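PDB 4OM9: serine protease pet from Escherichia coli, which is a secreted autotransporter enterotoxin of enteroaggregative strains, a serine protease that probably cleaves the host cytoskeletal protein alpha-fodrin. Local coordinates for residues 83-94 against 105-114. Residues are numbered along the deposited sequence; the frame is centred on the assembly and turned at random.
Sequences QTYGSTQYTQIN and QRLNKYVVET
Ile93 N bonds to Arg106 O and Arg106 N to Asn94 O, tying strands 88-94 and 105-107 into an antiparallel pair. Ile93 and Asn94 both face Arg106, a classic beta bulge that shifts the register by one. Asn108 bonds to Thr91 twice: side-chain OD1 accepts from Thr91 N at 2.7 Å, the donor lying above the carbonyl plane, while backbone Asn108 N donates to Thr91 O. These strands form a hairpin within a five-stranded antiparallel sheet of the protease domain, which belongs to the chymotrypsin-like PA clan; the chain that follows continues past one face of the Tyr90 ring, and its Lys109, Tyr110 and Val112 touch strand 361-364 of the beta-helix. Val111 CG2 sits over the centre of the Tyr90 ring, a CH-pi contact 4.0 Å from the centroid. The ring's hydroxyl donates to the syn lone pair of Glu113 OE1 (2.7 Å), with ring and carboxylate planes 82° apart. Bent at chi2 (66°), Glu113 also offers OE2 to Thr88 OG1 at 2.7 Å, and Tyr398 OH bonds to that same oxygen. Leu107 CD1 lies 4.0 Å from Tyr90 CB and 3.5 Å from Gln83 OE1, the oxygen that accepts a hydrogen bond from Tyr85 OH. The Gln105 amide lies between two other glutamines, NE2 donating in plane to a lone pair of Gln92 OE1 and OE1 receiving a weak bond from Gln83 NE2.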
loop_
_atom_site.group_PDB
_atom_site.type_symbol
_atom_site.label_atom_id
_atom_site.label_comp_id
_atom_site.label_asym_id
_atom_site.label_seq_id
_atom_site.Cartn_x
_atom_site.Cartn_y
_atom_site.Cartn_z
ATOM N N GLN A 83 -25.424 -14.043 -20.351
ATOM C CA GLN A 83 -24.070 -13.795 -19.890
ATOM C C GLN A 83 -24.011 -12.653 -18.897
ATOM O O GLN A 83 -24.628 -11.593 -19.094
ATOM C CB GLN A 83 -23.154 -13.518 -21.080
ATOM C CG GLN A 83 -23.229 -14.621 -22.100
ATOM C CD GLN A 83 -22.185 -14.511 -23.175
ATOM O OE1 GLN A 83 -21.350 -13.601 -23.162
ATOM N NE2 GLN A 83 -22.228 -15.437 -24.132
ATOM N N THR A 84 -23.267 -12.884 -17.827
ATOM C CA THR A 84 -23.036 -11.877 -16.816
ATOM C C THR A 84 -21.570 -11.486 -16.778
ATOM O O THR A 84 -20.692 -12.347 -16.671
ATOM C CB THR A 84 -23.450 -12.368 -15.432
ATOM O OG1 THR A 84 -24.866 -12.510 -15.382
ATOM C CG2 THR A 84 -23.004 -11.380 -14.350
ATOM N N TYR A 85 -21.316 -10.186 -16.896
ATOM C CA TYR A 85 -20.010 -9.637 -16.586
ATOM C C TYR A 85 -20.233 -8.524 -15.565
ATOM O O TYR A 85 -21.070 -7.627 -15.794
ATOM C CB TYR A 85 -19.303 -9.101 -17.825
ATOM C CG TYR A 85 -19.202 -10.053 -19.004
ATOM C CD1 TYR A 85 -20.257 -10.200 -19.897
ATOM C CD2 TYR A 85 -18.036 -10.776 -19.248
ATOM C CE1 TYR A 85 -20.161 -11.051 -20.990
ATOM C CE2 TYR A 85 -17.935 -11.630 -20.338
ATOM C CZ TYR A 85 -19.006 -11.759 -21.208
ATOM O OH TYR A 85 -18.918 -12.605 -22.304
ATOM N N GLY A 86 -19.504 -8.586 -14.449
ATOM C CA GLY A 86 -19.733 -7.677 -13.338
ATOM C C GLY A 86 -21.193 -7.631 -12.939
ATOM O O GLY A 86 -21.809 -8.668 -12.717
ATOM N N SER A 87 -21.750 -6.419 -12.888
ATOM C CA SER A 87 -23.140 -6.208 -12.495
ATOM C C SER A 87 -24.067 -6.153 -13.682
ATOM O O SER A 87 -25.157 -5.617 -13.574
ATOM C CB SER A 87 -23.315 -4.896 -11.722
ATOM O OG SER A 87 -22.562 -4.872 -10.532
ATOM N N THR A 88 -23.636 -6.655 -14.830
ATOM C CA THR A 88 -24.441 -6.487 -16.036
ATOM C C THR A 88 -24.769 -7.813 -16.697
ATOM O O THR A 88 -23.905 -8.692 -16.795
ATOM C CB THR A 88 -23.734 -5.579 -17.048
ATOM O OG1 THR A 88 -23.277 -4.392 -16.376
ATOM C CG2 THR A 88 -24.686 -5.216 -18.199
ATOM N N GLN A 89 -26.026 -7.939 -17.128
ATOM C CA GLN A 89 -26.537 -9.112 -17.830
ATOM C C GLN A 89 -26.601 -8.881 -19.332
ATOM O O GLN A 89 -27.063 -7.853 -19.790
ATOM C CB GLN A 89 -27.928 -9.491 -17.319
ATOM C CG GLN A 89 -27.934 -10.384 -16.091
ATOM C CD GLN A 89 -27.290 -9.735 -14.882
ATOM O OE1 GLN A 89 -26.329 -10.267 -14.306
ATOM N NE2 GLN A 89 -27.819 -8.582 -14.481
ATOM N N TYR A 90 -26.143 -9.853 -20.102
ATOM C CA TYR A 90 -26.162 -9.728 -21.540
ATOM C C TYR A 90 -26.847 -10.954 -22.149
ATOM O O TYR A 90 -26.785 -12.073 -21.604
ATOM C CB TYR A 90 -24.746 -9.579 -22.101
ATOM C CG TYR A 90 -23.978 -8.389 -21.580
ATOM C CD1 TYR A 90 -23.225 -8.475 -20.408
ATOM C CD2 TYR A 90 -23.986 -7.178 -22.268
ATOM C CE1 TYR A 90 -22.519 -7.396 -19.938
ATOM C CE2 TYR A 90 -23.276 -6.081 -21.801
ATOM C CZ TYR A 90 -22.553 -6.189 -20.639
ATOM O OH TYR A 90 -21.849 -5.097 -20.177
ATOM N N THR A 91 -27.503 -10.736 -23.280
ATOM C CA THR A 91 -28.264 -11.795 -23.911
ATOM C C THR A 91 -27.762 -12.014 -25.334
ATOM O O THR A 91 -27.596 -11.052 -26.084
ATOM C CB THR A 91 -29.774 -11.458 -23.895
ATOM O OG1 THR A 91 -30.269 -11.593 -22.554
ATOM C CG2 THR A 91 -30.564 -12.383 -24.830
ATOM N N GLN A 92 -27.492 -13.268 -25.689
ATOM C CA GLN A 92 -27.185 -13.626 -27.072
ATOM C C GLN A 92 -28.418 -13.362 -27.945
ATOM O O GLN A 92 -29.490 -13.881 -27.663
ATOM C CB GLN A 92 -26.766 -15.103 -27.182
ATOM C CG GLN A 92 -26.672 -15.627 -28.614
ATOM C CD GLN A 92 -26.695 -17.169 -28.704
ATOM O OE1 GLN A 92 -25.908 -17.850 -28.049
ATOM N NE2 GLN A 92 -27.605 -17.710 -29.518
ATOM N N ILE A 93 -28.281 -12.563 -28.994
ATOM C CA ILE A 93 -29.432 -12.334 -29.855
ATOM C C ILE A 93 -29.160 -12.798 -31.273
ATOM O O ILE A 93 -30.034 -12.751 -32.116
ATOM C CB ILE A 93 -29.883 -10.831 -29.857
ATOM C CG1 ILE A 93 -28.726 -9.902 -30.234
ATOM C CG2 ILE A 93 -30.476 -10.471 -28.522
ATOM C CD1 ILE A 93 -28.745 -9.468 -31.691
ATOM N N ASN A 94 -27.941 -13.259 -31.524
ATOM C CA ASN A 94 -27.621 -13.910 -32.793
ATOM C C ASN A 94 -26.339 -14.711 -32.656
ATOM O O ASN A 94 -25.567 -14.535 -31.685
ATOM C CB ASN A 94 -27.478 -12.887 -33.922
ATOM C CG ASN A 94 -27.847 -13.464 -35.301
ATOM O OD1 ASN A 94 -27.696 -14.661 -35.555
ATOM N ND2 ASN A 94 -28.307 -12.602 -36.193
ATOM N N GLN A 105 -20.979 -15.341 -31.066
ATOM C CA GLN A 105 -22.214 -14.813 -30.532
ATOM C C GLN A 105 -22.265 -13.295 -30.635
ATOM O O GLN A 105 -21.247 -12.607 -30.444
ATOM C CB GLN A 105 -22.382 -15.213 -29.060
ATOM C CG GLN A 105 -22.577 -16.699 -28.776
ATOM C CD GLN A 105 -22.635 -16.964 -27.275
ATOM O OE1 GLN A 105 -21.682 -16.678 -26.546
ATOM N NE2 GLN A 105 -23.762 -17.480 -26.805
ATOM N N ARG A 106 -23.460 -12.780 -30.935
ATOM C CA ARG A 106 -23.738 -11.360 -30.833
ATOM C C ARG A 106 -24.613 -11.138 -29.608
ATOM O O ARG A 106 -25.729 -11.664 -29.529
ATOM C CB ARG A 106 -24.444 -10.832 -32.098
ATOM C CG ARG A 106 -25.017 -9.404 -31.968
ATOM C CD ARG A 106 -23.988 -8.303 -32.300
ATOM N NE ARG A 106 -24.518 -6.978 -31.981
ATOM C CZ ARG A 106 -24.024 -5.817 -32.410
ATOM N NH1 ARG A 106 -22.959 -5.775 -33.200
ATOM N NH2 ARG A 106 -24.612 -4.677 -32.033
ATOM N N LEU A 107 -24.129 -10.338 -28.671
ATOM C CA LEU A 107 -24.892 -10.032 -27.479
ATOM C C LEU A 107 -25.777 -8.807 -27.716
ATOM O O LEU A 107 -25.464 -7.964 -28.555
ATOM C CB LEU A 107 -23.942 -9.816 -26.298
ATOM C CG LEU A 107 -23.102 -11.024 -25.840
ATOM C CD1 LEU A 107 -22.049 -10.607 -24.823
ATOM C CD2 LEU A 107 -23.987 -12.141 -25.271
ATOM N N ASN A 108 -26.876 -8.705 -26.978
ATOM C CA ASN A 108 -27.827 -7.598 -27.152
ATOM C C ASN A 108 -27.235 -6.185 -26.904
ATOM O O ASN A 108 -27.719 -5.223 -27.491
ATOM C CB ASN A 108 -29.040 -7.792 -26.235
ATOM C CG ASN A 108 -28.655 -7.790 -24.780
ATOM O OD1 ASN A 108 -27.599 -8.306 -24.417
ATOM N ND2 ASN A 108 -29.487 -7.181 -23.936
ATOM N N LYS A 109 -26.201 -6.081 -26.058
ATOM C CA LYS A 109 -25.550 -4.790 -25.754
ATOM C C LYS A 109 -24.025 -4.879 -25.702
ATOM O O LYS A 109 -23.474 -5.964 -25.583
ATOM C CB LYS A 109 -26.056 -4.223 -24.421
ATOM C CG LYS A 109 -27.461 -3.617 -24.487
ATOM C CD LYS A 109 -27.917 -3.194 -23.097
ATOM C CE LYS A 109 -28.168 -1.689 -23.012
ATOM N NZ LYS A 109 -28.365 -1.268 -21.588
ATOM N N TYR A 110 -23.350 -3.736 -25.806
ATOM C CA TYR A 110 -21.889 -3.718 -25.756
ATOM C C TYR A 110 -21.415 -4.068 -24.351
ATOM O O TYR A 110 -21.909 -3.509 -23.369
ATOM C CB TYR A 110 -21.315 -2.348 -26.146
ATOM C CG TYR A 110 -21.629 -1.883 -27.540
ATOM C CD1 TYR A 110 -21.913 -2.791 -28.558
ATOM C CD2 TYR A 110 -21.649 -0.516 -27.843
ATOM C CE1 TYR A 110 -22.217 -2.335 -29.848
ATOM C CE2 TYR A 110 -21.934 -0.061 -29.108
ATOM C CZ TYR A 110 -22.229 -0.965 -30.120
ATOM O OH TYR A 110 -22.531 -0.487 -31.394
ATOM N N VAL A 111 -20.448 -4.969 -24.253
ATOM C CA VAL A 111 -19.916 -5.323 -22.945
ATOM C C VAL A 111 -19.033 -4.221 -22.360
ATOM O O VAL A 111 -18.030 -3.809 -22.945
ATOM C CB VAL A 111 -19.127 -6.625 -22.999
ATOM C CG1 VAL A 111 -18.473 -6.921 -21.623
ATOM C CG2 VAL A 111 -20.056 -7.742 -23.399
ATOM N N VAL A 112 -19.406 -3.766 -21.179
ATOM C CA VAL A 112 -18.710 -2.659 -20.558
ATOM C C VAL A 112 -17.527 -3.145 -19.693
ATOM O O VAL A 112 -16.530 -2.441 -19.565
ATOM C CB VAL A 112 -19.720 -1.815 -19.737
ATOM C CG1 VAL A 112 -19.054 -1.020 -18.655
ATOM C CG2 VAL A 112 -20.479 -0.888 -20.657
ATOM N N GLU A 113 -17.618 -4.355 -19.147
ATOM C CA GLU A 113 -16.656 -4.818 -18.110
ATOM C C GLU A 113 -15.276 -5.242 -18.599
ATOM O O GLU A 113 -14.309 -5.134 -17.855
ATOM C CB GLU A 113 -17.247 -5.989 -17.310
ATOM C CG GLU A 113 -18.457 -5.615 -16.441
ATOM C CD GLU A 113 -19.699 -5.192 -17.250
ATOM O OE1 GLU A 113 -19.724 -5.368 -18.493
ATOM O OE2 GLU A 113 -20.647 -4.671 -16.621
ATOM N N THR A 114 -15.176 -5.760 -19.821
ATOM C CA THR A 114 -13.894 -6.249 -20.320
ATOM C C THR A 114 -13.711 -5.866 -21.768
ATOM O O THR A 114 -14.693 -5.684 -22.491
ATOM C CB THR A 114 -13.757 -7.782 -20.164
ATOM O OG1 THR A 114 -12.662 -8.254 -20.962
ATOM C CG2 THR A 114 -15.023 -8.501 -20.589
#